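Long-range contact in fumarate reductase iron-sulfur subunit (Mycolicibacterium smegmatis, PDB 7D6V), which probably relays electrons through its three iron-sulfur clusters from the succinate-oxidising subunit toward quinone in the membrane anchor of succinate dehydrogenase: residues B[115-129]-B[176-190]. Sequence-based numbering, arbitrary orientation.
Sequences IPSFTPPKDLQPGEY and RIAELDMHPLDTVDR
Arg190 binds the backbone of 115-129 through two successive carbonyls: NH2 donates to Ser117 O (2.9 Å), which lies in the guanidinium plane, and NE to Pro116 O (3.3 Å), tilted from it. Leu180 CB and Val188 CB cover opposite faces of this guanidinium. Its NH1 and NH2 also grip Asp186 end-on in a salt bridge within 176-190. Asp186 OD1 accepts a nearly straight bond from Thr119 N (2.9 Å, 170°), which arrives from the carboxylate face opposite Arg190 NH2. The only backbone-to-backbone bond across the contact, Thr187 N to Thr119 O, is weak.

Among the rings, Phe118 CE2 sits over one face of His183, 3.5 Å from His183 CE1, the planes inclined at 39°; CG anti to the backbone N (chi1 166°) brings the ring there. Leu185 N, bonded in plane to His183 ND1, helps to hold the imidazole's rotation.

Apolar contacts run from Ile115 CD1 on Ile177 CG1 (3.8 Å), through Leu180 CD2 against Phe118 CB, to Leu185 CD1 against Tyr129 CD2 (3.5 Å).

Subunit A packs on Phe118 and His183. The buried Arg190–Asp186 pair thus ties the irregular 115-129 loop to the turn-containing loop that follows helix 171-181, its charges probably balanced internally.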
# COMPACT_ATOMS: atom_id res chain seq x y z
N ILE B 115 17.86 -10.17 2.94
CA ILE B 115 17.72 -10.48 1.51
C ILE B 115 18.64 -9.56 0.72
O ILE B 115 18.63 -8.34 0.95
CB ILE B 115 16.27 -10.31 1.07
CG1 ILE B 115 15.37 -11.27 1.84
CG2 ILE B 115 16.14 -10.55 -0.42
CD1 ILE B 115 13.93 -11.18 1.44
N PRO B 116 19.45 -10.09 -0.20
CA PRO B 116 20.27 -9.22 -1.05
C PRO B 116 19.41 -8.27 -1.86
O PRO B 116 18.33 -8.63 -2.34
CB PRO B 116 21.02 -10.21 -1.95
CG PRO B 116 20.99 -11.49 -1.21
CD PRO B 116 19.70 -11.51 -0.47
N SER B 117 19.89 -7.04 -2.00
CA SER B 117 19.10 -5.99 -2.62
C SER B 117 19.27 -6.02 -4.13
O SER B 117 19.97 -6.86 -4.69
CB SER B 117 19.50 -4.63 -2.04
OG SER B 117 19.11 -4.54 -0.68
N PHE B 118 18.60 -5.08 -4.80
CA PHE B 118 18.69 -4.98 -6.25
C PHE B 118 20.12 -4.66 -6.67
O PHE B 118 20.74 -3.73 -6.15
CB PHE B 118 17.73 -3.90 -6.76
CG PHE B 118 17.97 -3.49 -8.18
CD1 PHE B 118 18.50 -2.25 -8.47
CD2 PHE B 118 17.66 -4.35 -9.22
CE1 PHE B 118 18.71 -1.87 -9.77
CE2 PHE B 118 17.88 -3.97 -10.52
CZ PHE B 118 18.40 -2.73 -10.80
N THR B 119 20.64 -5.44 -7.61
CA THR B 119 21.99 -5.25 -8.12
C THR B 119 21.94 -5.02 -9.63
O THR B 119 21.69 -5.97 -10.39
CB THR B 119 22.87 -6.46 -7.80
OG1 THR B 119 22.69 -6.82 -6.43
CG2 THR B 119 24.33 -6.13 -8.04
N PRO B 120 22.14 -3.80 -10.10
CA PRO B 120 22.17 -3.55 -11.54
C PRO B 120 23.54 -3.88 -12.11
O PRO B 120 24.51 -4.05 -11.36
CB PRO B 120 21.86 -2.05 -11.64
CG PRO B 120 22.42 -1.49 -10.38
CD PRO B 120 22.30 -2.55 -9.32
N PRO B 121 23.65 -3.99 -13.44
CA PRO B 121 24.98 -4.14 -14.04
C PRO B 121 25.85 -2.93 -13.73
O PRO B 121 25.37 -1.79 -13.71
CB PRO B 121 24.68 -4.25 -15.54
CG PRO B 121 23.27 -4.72 -15.60
CD PRO B 121 22.58 -4.11 -14.43
N LYS B 122 27.13 -3.17 -13.48
CA LYS B 122 28.02 -2.08 -13.08
C LYS B 122 28.70 -1.44 -14.29
O LYS B 122 29.90 -1.21 -14.32
CB LYS B 122 29.05 -2.59 -12.08
CG LYS B 122 28.44 -3.14 -10.80
CD LYS B 122 27.64 -2.06 -10.08
CE LYS B 122 26.81 -2.64 -8.96
NZ LYS B 122 25.63 -3.39 -9.47
N ASP B 123 27.89 -1.15 -15.31
CA ASP B 123 28.26 -0.22 -16.38
C ASP B 123 27.11 0.69 -16.79
O ASP B 123 27.37 1.74 -17.39
CB ASP B 123 28.76 -0.98 -17.61
CG ASP B 123 27.73 -1.94 -18.17
OD1 ASP B 123 26.81 -2.33 -17.42
OD2 ASP B 123 27.84 -2.29 -19.36
N LEU B 124 25.87 0.33 -16.49
CA LEU B 124 24.70 1.05 -16.97
C LEU B 124 24.54 2.37 -16.22
O LEU B 124 24.61 2.40 -14.99
CB LEU B 124 23.46 0.18 -16.81
CG LEU B 124 22.23 0.47 -17.66
CD1 LEU B 124 22.59 0.47 -19.13
CD2 LEU B 124 21.16 -0.57 -17.38
N GLN B 125 24.33 3.44 -16.97
CA GLN B 125 24.13 4.77 -16.41
C GLN B 125 22.67 4.99 -16.05
O GLN B 125 21.78 4.33 -16.59
CB GLN B 125 24.59 5.83 -17.42
CG GLN B 125 26.00 5.59 -17.97
CD GLN B 125 27.10 5.96 -16.98
OE1 GLN B 125 26.92 5.89 -15.77
NE2 GLN B 125 28.25 6.35 -17.52
N PRO B 126 22.39 5.91 -15.12
CA PRO B 126 21.01 6.08 -14.65
C PRO B 126 20.01 6.41 -15.75
O PRO B 126 18.87 5.93 -15.70
CB PRO B 126 21.12 7.22 -13.62
CG PRO B 126 22.51 7.77 -13.76
CD PRO B 126 23.34 6.66 -14.28
N GLY B 127 20.39 7.21 -16.73
CA GLY B 127 19.47 7.52 -17.81
C GLY B 127 19.42 6.52 -18.94
O GLY B 127 18.67 6.72 -19.89
N GLU B 128 20.20 5.44 -18.86
CA GLU B 128 20.35 4.50 -19.96
C GLU B 128 19.65 3.17 -19.72
O GLU B 128 19.87 2.23 -20.48
CB GLU B 128 21.83 4.28 -20.25
N TYR B 129 18.82 3.07 -18.68
CA TYR B 129 18.07 1.85 -18.45
C TYR B 129 16.99 1.67 -19.51
O TYR B 129 16.33 2.63 -19.90
CB TYR B 129 17.43 1.87 -17.06
CG TYR B 129 18.38 1.60 -15.91
CD1 TYR B 129 19.62 2.20 -15.84
CD2 TYR B 129 18.01 0.74 -14.88
CE1 TYR B 129 20.48 1.95 -14.79
CE2 TYR B 129 18.87 0.48 -13.83
CZ TYR B 129 20.10 1.09 -13.79
OH TYR B 129 20.95 0.84 -12.74
N ARG B 176 9.29 -11.03 -2.10
CA ARG B 176 10.33 -10.05 -2.43
C ARG B 176 11.48 -10.70 -3.19
O ARG B 176 12.02 -10.12 -4.14
CB ARG B 176 10.83 -9.38 -1.14
CG ARG B 176 12.10 -8.59 -1.30
CD ARG B 176 11.81 -7.12 -1.52
NE ARG B 176 13.04 -6.33 -1.51
CZ ARG B 176 13.50 -5.65 -2.55
NH1 ARG B 176 12.83 -5.66 -3.69
NH2 ARG B 176 14.62 -4.95 -2.45
N ILE B 177 11.87 -11.91 -2.78
CA ILE B 177 12.89 -12.65 -3.51
C ILE B 177 12.44 -12.94 -4.94
O ILE B 177 13.22 -12.81 -5.89
CB ILE B 177 13.25 -13.95 -2.76
CG1 ILE B 177 13.98 -13.64 -1.46
CG2 ILE B 177 14.11 -14.85 -3.63
CD1 ILE B 177 14.21 -14.84 -0.59
N ALA B 178 11.17 -13.32 -5.11
CA ALA B 178 10.64 -13.55 -6.45
C ALA B 178 10.63 -12.27 -7.27
O ALA B 178 10.93 -12.28 -8.47
CB ALA B 178 9.24 -14.14 -6.37
N GLU B 179 10.29 -11.15 -6.64
CA GLU B 179 10.27 -9.86 -7.32
C GLU B 179 11.67 -9.47 -7.80
O GLU B 179 11.83 -8.95 -8.91
CB GLU B 179 9.69 -8.79 -6.39
CG GLU B 179 9.40 -7.44 -7.03
CD GLU B 179 10.61 -6.54 -7.09
OE1 GLU B 179 11.50 -6.68 -6.22
OE2 GLU B 179 10.69 -5.71 -8.01
N LEU B 180 12.68 -9.72 -6.98
CA LEU B 180 14.05 -9.42 -7.39
C LEU B 180 14.56 -10.41 -8.43
O LEU B 180 15.37 -10.05 -9.29
CB LEU B 180 14.97 -9.39 -6.18
CG LEU B 180 14.86 -8.14 -5.31
CD1 LEU B 180 15.57 -8.34 -3.99
CD2 LEU B 180 15.41 -6.94 -6.04
N ASP B 181 14.10 -11.66 -8.36
CA ASP B 181 14.51 -12.68 -9.32
C ASP B 181 13.92 -12.42 -10.70
O ASP B 181 14.56 -12.72 -11.72
CB ASP B 181 14.11 -14.06 -8.82
CG ASP B 181 14.93 -15.17 -9.44
OD1 ASP B 181 16.15 -15.22 -9.21
OD2 ASP B 181 14.34 -16.01 -10.16
N MET B 182 12.70 -11.89 -10.76
CA MET B 182 12.05 -11.61 -12.04
C MET B 182 12.35 -10.21 -12.57
O MET B 182 11.83 -9.85 -13.62
CB MET B 182 10.54 -11.80 -11.91
CG MET B 182 10.11 -13.26 -11.87
SD MET B 182 8.48 -13.49 -11.14
CE MET B 182 8.59 -15.19 -10.60
N HIS B 183 13.17 -9.44 -11.87
CA HIS B 183 13.59 -8.14 -12.38
C HIS B 183 14.46 -8.34 -13.61
O HIS B 183 15.45 -9.07 -13.55
CB HIS B 183 14.35 -7.37 -11.31
CG HIS B 183 14.50 -5.91 -11.60
ND1 HIS B 183 15.22 -5.43 -12.68
CD2 HIS B 183 14.03 -4.81 -10.96
CE1 HIS B 183 15.18 -4.11 -12.69
NE2 HIS B 183 14.47 -3.71 -11.65
N PRO B 184 14.12 -7.73 -14.75
CA PRO B 184 14.90 -7.97 -15.98
C PRO B 184 16.34 -7.49 -15.91
O PRO B 184 17.16 -7.97 -16.70
CB PRO B 184 14.10 -7.21 -17.05
CG PRO B 184 13.25 -6.25 -16.30
CD PRO B 184 12.93 -6.89 -15.00
N LEU B 185 16.67 -6.57 -15.02
CA LEU B 185 18.01 -6.00 -14.97
C LEU B 185 18.81 -6.41 -13.74
O LEU B 185 19.95 -5.96 -13.59
CB LEU B 185 17.94 -4.47 -15.04
CG LEU B 185 17.51 -3.90 -16.40
CD1 LEU B 185 17.54 -2.39 -16.37
CD2 LEU B 185 18.40 -4.43 -17.51
N ASP B 186 18.25 -7.24 -12.86
CA ASP B 186 18.99 -7.69 -11.69
C ASP B 186 20.03 -8.74 -12.09
O ASP B 186 19.90 -9.43 -13.10
CB ASP B 186 18.05 -8.26 -10.63
CG ASP B 186 18.72 -8.42 -9.28
OD1 ASP B 186 18.80 -7.43 -8.53
OD2 ASP B 186 19.17 -9.54 -8.97
N THR B 187 21.08 -8.85 -11.27
CA THR B 187 22.23 -9.69 -11.56
C THR B 187 22.38 -10.87 -10.61
O THR B 187 22.81 -11.94 -11.04
CB THR B 187 23.51 -8.84 -11.54
OG1 THR B 187 23.57 -8.04 -12.72
CG2 THR B 187 24.76 -9.71 -11.47
N VAL B 188 21.99 -10.73 -9.35
CA VAL B 188 22.18 -11.77 -8.35
C VAL B 188 21.16 -12.89 -8.57
O VAL B 188 20.04 -12.66 -9.02
CB VAL B 188 22.06 -11.17 -6.93
CG1 VAL B 188 22.33 -12.21 -5.87
CG2 VAL B 188 23.03 -10.01 -6.79
N ASP B 189 21.57 -14.12 -8.25
CA ASP B 189 20.72 -15.28 -8.50
C ASP B 189 19.68 -15.47 -7.39
O ASP B 189 18.48 -15.42 -7.65
CB ASP B 189 21.59 -16.54 -8.64
CG ASP B 189 20.85 -17.69 -9.27
OD1 ASP B 189 19.65 -17.54 -9.58
OD2 ASP B 189 21.47 -18.76 -9.46
N ARG B 190 20.14 -15.71 -6.16
CA ARG B 190 19.32 -15.85 -4.95
C ARG B 190 18.52 -17.15 -4.89
O ARG B 190 17.87 -17.40 -3.87
CB ARG B 190 18.35 -14.68 -4.75
CG ARG B 190 19.01 -13.33 -4.61
CD ARG B 190 17.97 -12.25 -4.39
NE ARG B 190 18.47 -10.92 -4.71
CZ ARG B 190 18.51 -10.41 -5.94
NH1 ARG B 190 18.08 -11.13 -6.97
NH2 ARG B 190 18.98 -9.19 -6.13